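Local coordinates for protein 2-dehydropantoate 2-reductase (Enterococcus faecium DO, PDB 5X20) that probably catalyses the reduction of 2-dehydropantoate (ketopantoate) to (R)-pantoate in pantothenate biosynthesis, with NAD bound in this crystal structure, at residues A[32-37]-A[134-139]; A[146-151]-A[175-180]. All coordinates share one frame; numbering follows the deposited sequence.

Contact 1: A[32-37]-A[134-139]; sequences WAEHVQ and EGPGQV. With NAD (nicotinamide-adenine-dinucleotide), chain G.
His35, in the first turn of helix 33-42, meets the hairpin tip at Gly137 through its imidazole: Gly137 N donates to His35 ND1 over 2.9 Å. The bond is nearly straight (169° at the hydrogen), with the donor 19° out of the ring plane. CG of His35 stands anti to the backbone N (chi1 -180°), which carries the ring past Pro136, whose CA lies in plane at the imidazole edge. Gly137 occupies the third position of a type II turn spanning Gly135 to Gln138, with a positive phi that suits glycine there. Next to it the strands carry a classic beta bulge, Glu134 and Gly135 facing Gln138.

Pro136 meets three residues with CB, CG and CD: CB lies 3.8 Å from His35 CA, CG 3.8 Å from Glu34 CD, and CD 3.9 Å from Trp32 CH2. Trp32, the N-cap residue, swings its indole between two groups. Adenine covers one face, with NAD C6A 3.5 Å above the plane over its centre, while His35 CB sits on the opposite face toward the rim. Asp30 hydrogen-bonds NAD through OD1 and takes the Trp32 N-H on OD2. Because His35 NE2 is bonded to Ala8 O while ND1 accepts, the imidazole is most simply read as the neutral tautomer protonated on NE2.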
loop_
_atom_site.group_PDB
_atom_site.type_symbol
_atom_site.label_atom_id
_atom_site.label_comp_id
_atom_site.label_asym_id
_atom_site.label_seq_id
_atom_site.Cartn_x
_atom_site.Cartn_y
_atom_site.Cartn_z
ATOM N N TRP A 32 2.914 29.406 -8.393
ATOM C CA TRP A 32 2.360 29.510 -7.057
ATOM C C TRP A 32 2.423 30.977 -6.604
ATOM O O TRP A 32 3.501 31.502 -6.270
ATOM C CB TRP A 32 3.176 28.617 -6.112
ATOM C CG TRP A 32 2.710 28.541 -4.686
ATOM C CD1 TRP A 32 1.508 28.955 -4.189
ATOM C CD2 TRP A 32 3.428 27.977 -3.579
ATOM N NE1 TRP A 32 1.430 28.708 -2.868
ATOM C CE2 TRP A 32 2.590 28.112 -2.443
ATOM C CE3 TRP A 32 4.681 27.365 -3.432
ATOM C CZ2 TRP A 32 2.959 27.663 -1.182
ATOM C CZ3 TRP A 32 5.063 26.944 -2.179
ATOM C CH2 TRP A 32 4.196 27.086 -1.062
ATOM N N ALA A 33 1.271 31.641 -6.625
ATOM C CA ALA A 33 1.201 33.118 -6.430
ATOM C C ALA A 33 1.796 33.588 -5.112
ATOM O O ALA A 33 2.592 34.502 -5.089
ATOM C CB ALA A 33 -0.236 33.605 -6.544
ATOM N N GLU A 34 1.494 32.887 -4.032
ATOM C CA GLU A 34 2.039 33.248 -2.721
ATOM C C GLU A 34 3.571 33.145 -2.720
ATOM O O GLU A 34 4.267 33.962 -2.127
ATOM C CB GLU A 34 1.433 32.333 -1.653
ATOM C CG GLU A 34 1.363 32.964 -0.286
ATOM C CD GLU A 34 1.024 31.983 0.841
ATOM O OE1 GLU A 34 0.485 30.887 0.576
ATOM O OE2 GLU A 34 1.275 32.338 2.017
ATOM N N HIS A 35 4.107 32.146 -3.423
ATOM C CA HIS A 35 5.536 31.889 -3.482
ATOM C C HIS A 35 6.214 33.004 -4.269
ATOM O O HIS A 35 7.263 33.542 -3.847
ATOM C CB HIS A 35 5.726 30.527 -4.147
ATOM C CG HIS A 35 7.146 30.062 -4.300
ATOM N ND1 HIS A 35 7.975 29.862 -3.224
ATOM C CD2 HIS A 35 7.833 29.642 -5.381
ATOM C CE1 HIS A 35 9.148 29.417 -3.640
ATOM N NE2 HIS A 35 9.085 29.270 -4.952
ATOM N N VAL A 36 5.617 33.357 -5.415
ATOM C CA VAL A 36 6.122 34.448 -6.247
ATOM C C VAL A 36 6.121 35.793 -5.470
ATOM O O VAL A 36 7.114 36.542 -5.518
ATOM C CB VAL A 36 5.283 34.579 -7.536
ATOM C CG1 VAL A 36 5.618 35.870 -8.286
ATOM C CG2 VAL A 36 5.523 33.385 -8.437
ATOM N N GLN A 37 5.035 36.088 -4.766
ATOM C CA GLN A 37 4.945 37.337 -4.011
ATOM C C GLN A 37 5.992 37.380 -2.893
ATOM O O GLN A 37 6.665 38.383 -2.728
ATOM C CB GLN A 37 3.534 37.539 -3.461
ATOM C CG GLN A 37 3.187 38.965 -3.020
ATOM C CD GLN A 37 3.490 40.050 -4.088
ATOM O OE1 GLN A 37 3.102 39.923 -5.270
ATOM N NE2 GLN A 37 4.218 41.111 -3.678
ATOM N N GLU A 134 10.140 24.478 1.976
ATOM C CA GLU A 134 9.558 24.562 3.345
ATOM C C GLU A 134 8.307 25.423 3.432
ATOM O O GLU A 134 7.442 25.174 4.227
ATOM C CB GLU A 134 10.622 25.070 4.311
ATOM C CG GLU A 134 11.859 24.149 4.348
ATOM C CD GLU A 134 11.508 22.668 4.598
ATOM O OE1 GLU A 134 10.954 22.384 5.691
ATOM O OE2 GLU A 134 11.779 21.783 3.716
ATOM N N GLY A 135 8.182 26.398 2.550
ATOM C CA GLY A 135 6.983 27.215 2.458
ATOM C C GLY A 135 7.257 28.221 1.386
ATOM O O GLY A 135 8.311 28.176 0.734
ATOM N N PRO A 136 6.346 29.139 1.186
ATOM C CA PRO A 136 6.610 30.131 0.170
ATOM C C PRO A 136 7.924 30.902 0.426
ATOM O O PRO A 136 8.168 31.401 1.531
ATOM C CB PRO A 136 5.423 31.076 0.247
ATOM C CG PRO A 136 4.452 30.489 1.215
ATOM C CD PRO A 136 5.100 29.357 1.926
ATOM N N GLY A 137 8.753 30.962 -0.600
ATOM C CA GLY A 137 9.984 31.678 -0.577
ATOM C C GLY A 137 11.052 31.024 0.233
ATOM O O GLY A 137 12.083 31.635 0.458
ATOM N N GLN A 138 10.840 29.783 0.666
ATOM C CA GLN A 138 11.796 29.118 1.557
ATOM C C GLN A 138 12.183 27.701 1.138
ATOM O O GLN A 138 11.357 26.795 1.136
ATOM C CB GLN A 138 11.234 29.041 2.961
ATOM C CG GLN A 138 10.607 30.330 3.386
ATOM C CD GLN A 138 10.606 30.459 4.878
ATOM O OE1 GLN A 138 9.802 29.797 5.561
ATOM N NE2 GLN A 138 11.510 31.295 5.407
ATOM N N VAL A 139 13.476 27.505 0.962
ATOM C CA VAL A 139 14.018 26.201 0.625
ATOM C C VAL A 139 15.145 25.741 1.555
ATOM O O VAL A 139 15.840 26.525 2.173
ATOM C CB VAL A 139 14.564 26.174 -0.801
ATOM C CG1 VAL A 139 13.431 26.416 -1.754
ATOM C CG2 VAL A 139 15.660 27.222 -0.991
HETATM P PA NAD G . 8.130 21.193 -5.934
HETATM O O1A NAD G . 6.805 20.557 -5.645
HETATM O O2A NAD G . 8.962 21.808 -4.811
HETATM O O5B NAD G . 7.880 22.377 -6.973
HETATM C C5B NAD G . 7.153 22.162 -8.162
HETATM C C4B NAD G . 6.251 23.342 -8.480
HETATM O O4B NAD G . 5.148 23.231 -7.612
HETATM C C3B NAD G . 6.863 24.715 -8.218
HETATM O O3B NAD G . 6.358 25.610 -9.165
HETATM C C2B NAD G . 6.340 25.070 -6.868
HETATM O O2B NAD G . 6.295 26.453 -6.546
HETATM C C1B NAD G . 4.962 24.464 -6.992
HETATM N N9A NAD G . 4.431 24.243 -5.653
HETATM C C8A NAD G . 5.056 23.653 -4.644
HETATM N N7A NAD G . 4.280 23.661 -3.557
HETATM C C5A NAD G . 3.150 24.287 -3.880
HETATM C C6A NAD G . 1.916 24.648 -3.177
HETATM N N6A NAD G . 1.719 24.321 -1.875
HETATM N N1A NAD G . 1.016 25.322 -3.892
HETATM C C2A NAD G . 1.176 25.637 -5.185
HETATM N N3A NAD G . 2.276 25.376 -5.903
HETATM C C4A NAD G . 3.270 24.696 -5.283
HETATM O O3 NAD G . 8.894 20.044 -6.727
HETATM P PN NAD G . 10.468 19.738 -6.768
HETATM O O1N NAD G . 10.745 18.928 -5.496
HETATM O O2N NAD G . 11.339 20.915 -7.110
HETATM O O5D NAD G . 10.481 18.643 -7.934
HETATM C C5D NAD G . 10.627 19.056 -9.287
HETATM C C4D NAD G . 11.082 17.894 -10.178
HETATM O O4D NAD G . 12.383 17.457 -9.734
HETATM C C3D NAD G . 10.129 16.734 -9.965
HETATM O O3D NAD G . 9.888 16.017 -11.159
HETATM C C2D NAD G . 10.838 15.868 -8.927
HETATM O O2D NAD G . 10.444 14.491 -8.957
HETATM C C1D NAD G . 12.285 16.089 -9.325
HETATM N N1N NAD G . 13.283 15.815 -8.302
HETATM C C2N NAD G . 13.104 16.324 -7.061
HETATM C C3N NAD G . 14.049 16.041 -6.060
HETATM C C7N NAD G . 13.963 16.619 -4.665
HETATM O O7N NAD G . 14.835 16.330 -3.856
HETATM N N7N NAD G . 13.064 17.554 -4.342
HETATM C C4N NAD G . 15.184 15.286 -6.416
HETATM C C5N NAD G . 15.356 14.830 -7.754
HETATM C C6N NAD G . 14.419 15.123 -8.698
#

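Contact 2: A[146-151]-A[175-180]. With SO4 (sulfate ion), chain P.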
loop_
_atom_site.group_PDB
_atom_site.type_symbol
_atom_site.label_atom_id
_atom_site.label_comp_id
_atom_site.label_asym_id
_atom_site.label_seq_id
_atom_site.Cartn_x
_atom_site.Cartn_y
_atom_site.Cartn_z
ATOM N N SER A 146 24.373 15.261 -8.712
ATOM C CA SER A 146 24.900 15.267 -10.038
ATOM C C SER A 146 23.755 15.488 -11.002
ATOM O O SER A 146 22.586 15.399 -10.613
ATOM C CB SER A 146 25.623 13.951 -10.334
ATOM O OG SER A 146 24.759 12.835 -10.156
ATOM N N VAL A 147 24.132 15.768 -12.256
ATOM C CA VAL A 147 23.212 15.836 -13.361
ATOM C C VAL A 147 23.767 15.018 -14.511
ATOM O O VAL A 147 24.976 15.012 -14.762
ATOM C CB VAL A 147 23.035 17.294 -13.798
ATOM C CG1 VAL A 147 22.173 17.403 -15.038
ATOM C CG2 VAL A 147 22.421 18.106 -12.670
ATOM N N GLU A 148 22.879 14.311 -15.201
ATOM C CA GLU A 148 23.180 13.719 -16.495
ATOM C C GLU A 148 22.207 14.214 -17.543
ATOM O O GLU A 148 21.017 14.389 -17.255
ATOM C CB GLU A 148 23.108 12.215 -16.442
ATOM C CG GLU A 148 24.301 11.577 -15.760
ATOM C CD GLU A 148 24.389 10.107 -16.049
ATOM O OE1 GLU A 148 24.740 9.337 -15.165
ATOM O OE2 GLU A 148 24.106 9.669 -17.168
ATOM N N LEU A 149 22.702 14.455 -18.752
ATOM C CA LEU A 149 21.882 15.016 -19.790
ATOM C C LEU A 149 22.401 14.621 -21.160
ATOM O O LEU A 149 23.587 14.273 -21.344
ATOM C CB LEU A 149 21.805 16.543 -19.644
ATOM C CG LEU A 149 23.084 17.396 -19.876
ATOM C CD1 LEU A 149 23.250 17.741 -21.335
ATOM C CD2 LEU A 149 23.034 18.694 -19.080
ATOM N N GLN A 150 21.500 14.700 -22.122
ATOM C CA GLN A 150 21.837 14.427 -23.491
ATOM C C GLN A 150 20.938 15.223 -24.384
ATOM O O GLN A 150 19.772 15.466 -24.051
ATOM C CB GLN A 150 21.667 12.943 -23.827
ATOM C CG GLN A 150 22.292 12.551 -25.172
ATOM C CD GLN A 150 22.167 11.061 -25.516
ATOM O OE1 GLN A 150 21.522 10.295 -24.821
ATOM N NE2 GLN A 150 22.907 10.637 -26.531
ATOM N N ASN A 151 21.470 15.614 -25.530
ATOM C CA ASN A 151 20.698 16.253 -26.579
ATOM C C ASN A 151 19.773 15.225 -27.223
ATOM O O ASN A 151 20.121 14.065 -27.362
ATOM C CB ASN A 151 21.623 16.785 -27.681
ATOM C CG ASN A 151 22.519 15.679 -28.276
ATOM O OD1 ASN A 151 23.397 15.155 -27.603
ATOM N ND2 ASN A 151 22.277 15.321 -29.534
ATOM N N HIS A 175 27.039 15.958 -16.239
ATOM C CA HIS A 175 27.787 15.180 -17.220
ATOM C C HIS A 175 26.925 14.907 -18.434
ATOM O O HIS A 175 25.719 14.633 -18.320
ATOM C CB HIS A 175 28.236 13.853 -16.616
ATOM C CG HIS A 175 29.006 14.026 -15.348
ATOM N ND1 HIS A 175 30.381 14.075 -15.310
ATOM C CD2 HIS A 175 28.592 14.240 -14.079
ATOM C CE1 HIS A 175 30.783 14.281 -14.068
ATOM N NE2 HIS A 175 29.717 14.374 -13.301
ATOM N N PHE A 176 27.579 14.921 -19.593
ATOM C CA PHE A 176 26.969 14.448 -20.814
ATOM C C PHE A 176 26.889 12.906 -20.753
ATOM O O PHE A 176 27.818 12.251 -20.318
ATOM C CB PHE A 176 27.783 14.907 -22.007
ATOM C CG PHE A 176 27.383 14.282 -23.281
ATOM C CD1 PHE A 176 27.953 13.092 -23.688
ATOM C CD2 PHE A 176 26.395 14.869 -24.089
ATOM C CE1 PHE A 176 27.554 12.480 -24.866
ATOM C CE2 PHE A 176 25.988 14.268 -25.265
ATOM C CZ PHE A 176 26.568 13.070 -25.652
ATOM N N SER A 177 25.792 12.344 -21.224
ATOM C CA SER A 177 25.642 10.913 -21.350
ATOM C C SER A 177 25.316 10.583 -22.796
ATOM O O SER A 177 24.512 11.299 -23.434
ATOM C CB SER A 177 24.476 10.414 -20.449
ATOM O OG SER A 177 24.160 9.051 -20.745
ATOM N N ASP A 178 25.885 9.486 -23.302
ATOM C CA ASP A 178 25.544 9.034 -24.632
ATOM C C ASP A 178 24.389 8.042 -24.660
ATOM O O ASP A 178 24.001 7.595 -25.709
ATOM C CB ASP A 178 26.773 8.494 -25.410
ATOM C CG ASP A 178 27.387 7.264 -24.789
ATOM O OD1 ASP A 178 26.698 6.499 -24.067
ATOM O OD2 ASP A 178 28.578 7.050 -25.042
ATOM N N ASN A 179 23.840 7.718 -23.490
ATOM C CA ASN A 179 22.710 6.805 -23.392
ATOM C C ASN A 179 21.716 7.273 -22.336
ATOM O O ASN A 179 21.450 6.595 -21.292
ATOM C CB ASN A 179 23.279 5.427 -23.082
ATOM C CG ASN A 179 22.324 4.315 -23.376
ATOM O OD1 ASN A 179 21.174 4.533 -23.857
ATOM N ND2 ASN A 179 22.753 3.106 -23.051
ATOM N N ILE A 180 21.140 8.447 -22.580
ATOM C CA ILE A 180 20.310 9.072 -21.545
ATOM C C ILE A 180 19.070 8.251 -21.188
ATOM O O ILE A 180 18.617 8.321 -20.066
ATOM C CB ILE A 180 19.947 10.512 -21.871
ATOM C CG1 ILE A 180 19.594 11.271 -20.587
ATOM C CG2 ILE A 180 18.810 10.630 -22.854
ATOM C CD1 ILE A 180 20.731 11.460 -19.622
HETATM S S SO4 P . 24.676 13.599 -32.062
HETATM O O1 SO4 P . 24.086 13.633 -30.714
HETATM O O2 SO4 P . 25.516 14.805 -32.222
HETATM O O3 SO4 P . 25.567 12.431 -32.269
HETATM O O4 SO4 P . 23.555 13.504 -33.017
#
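Gln150 reaches across to the start of helix 180-201, where its OE1 accepts from Ile180 N over 2.9 Å at 162°. The reach follows from an extended chain with CG anti to the backbone N (chi1 -168°). This is the dense part of the contact: Gln150 CB lies 3.6 Å from Ile180 CB as the two side chains run alongside one another, pointing opposite ways, and Ile180 CD1 comes within 3.7 Å of Leu149 N. Ile180 also touches Ile124 of strand 122-127. Just before the helix, Ser177 OG accepts from Asn179 N, closing an ST turn.

The backbones pair in parallel, Glu148 with His175 and Leu149 with Phe176. Three bonds define the register: His175 N to Val147 O (2.7 Å), Leu149 N to His175 O (3.1 Å) and Ser177 N to Leu149 O (2.9 Å). Strands 147-151 and 174-176 thus belong to a beta-alpha-beta unit whose helix, 157-168, packs on Leu149 and Phe176; 174-176 is the sheet's outermost strand within the chain. Asn151 OD1 sits in plane at the Phe176 edge, 3.6 Å from CE2, while ND2 bonds Gly153 O and a sulfate, probably from the crystallisation liquor.

The contact is sparser toward solvent. The exposed ring of His175 turns an edge toward Val147 O, its NE2 hydrogen-bonded to Asn173 OD1. Glu148 OE2 approaches Ser177 CB, with a weak bond to Ser183.

Overall arrangement
Contact 1 and contact 2 lie on opposite sides of the chain's centre, their own centres 30 Å apart and their nearest atoms about 16 Å apart. They follow one another in the chain: strand 138-141, which leaves the hairpin of contact 1, is succeeded by strand 147-151 of contact 2. Their relation to the cofactor differs. Contact 1 lies at the adenosine end of NAD, whereas contact 2 does not touch it; the side chain of Val147 remains about 7 Å from that of Met11, a residue that binds NAD through its backbone N. Within the eight-stranded sheet, contact 2 closes the edge at 174-176, while helix 33-42 of contact 1 follows strand 25-30 near the other edge.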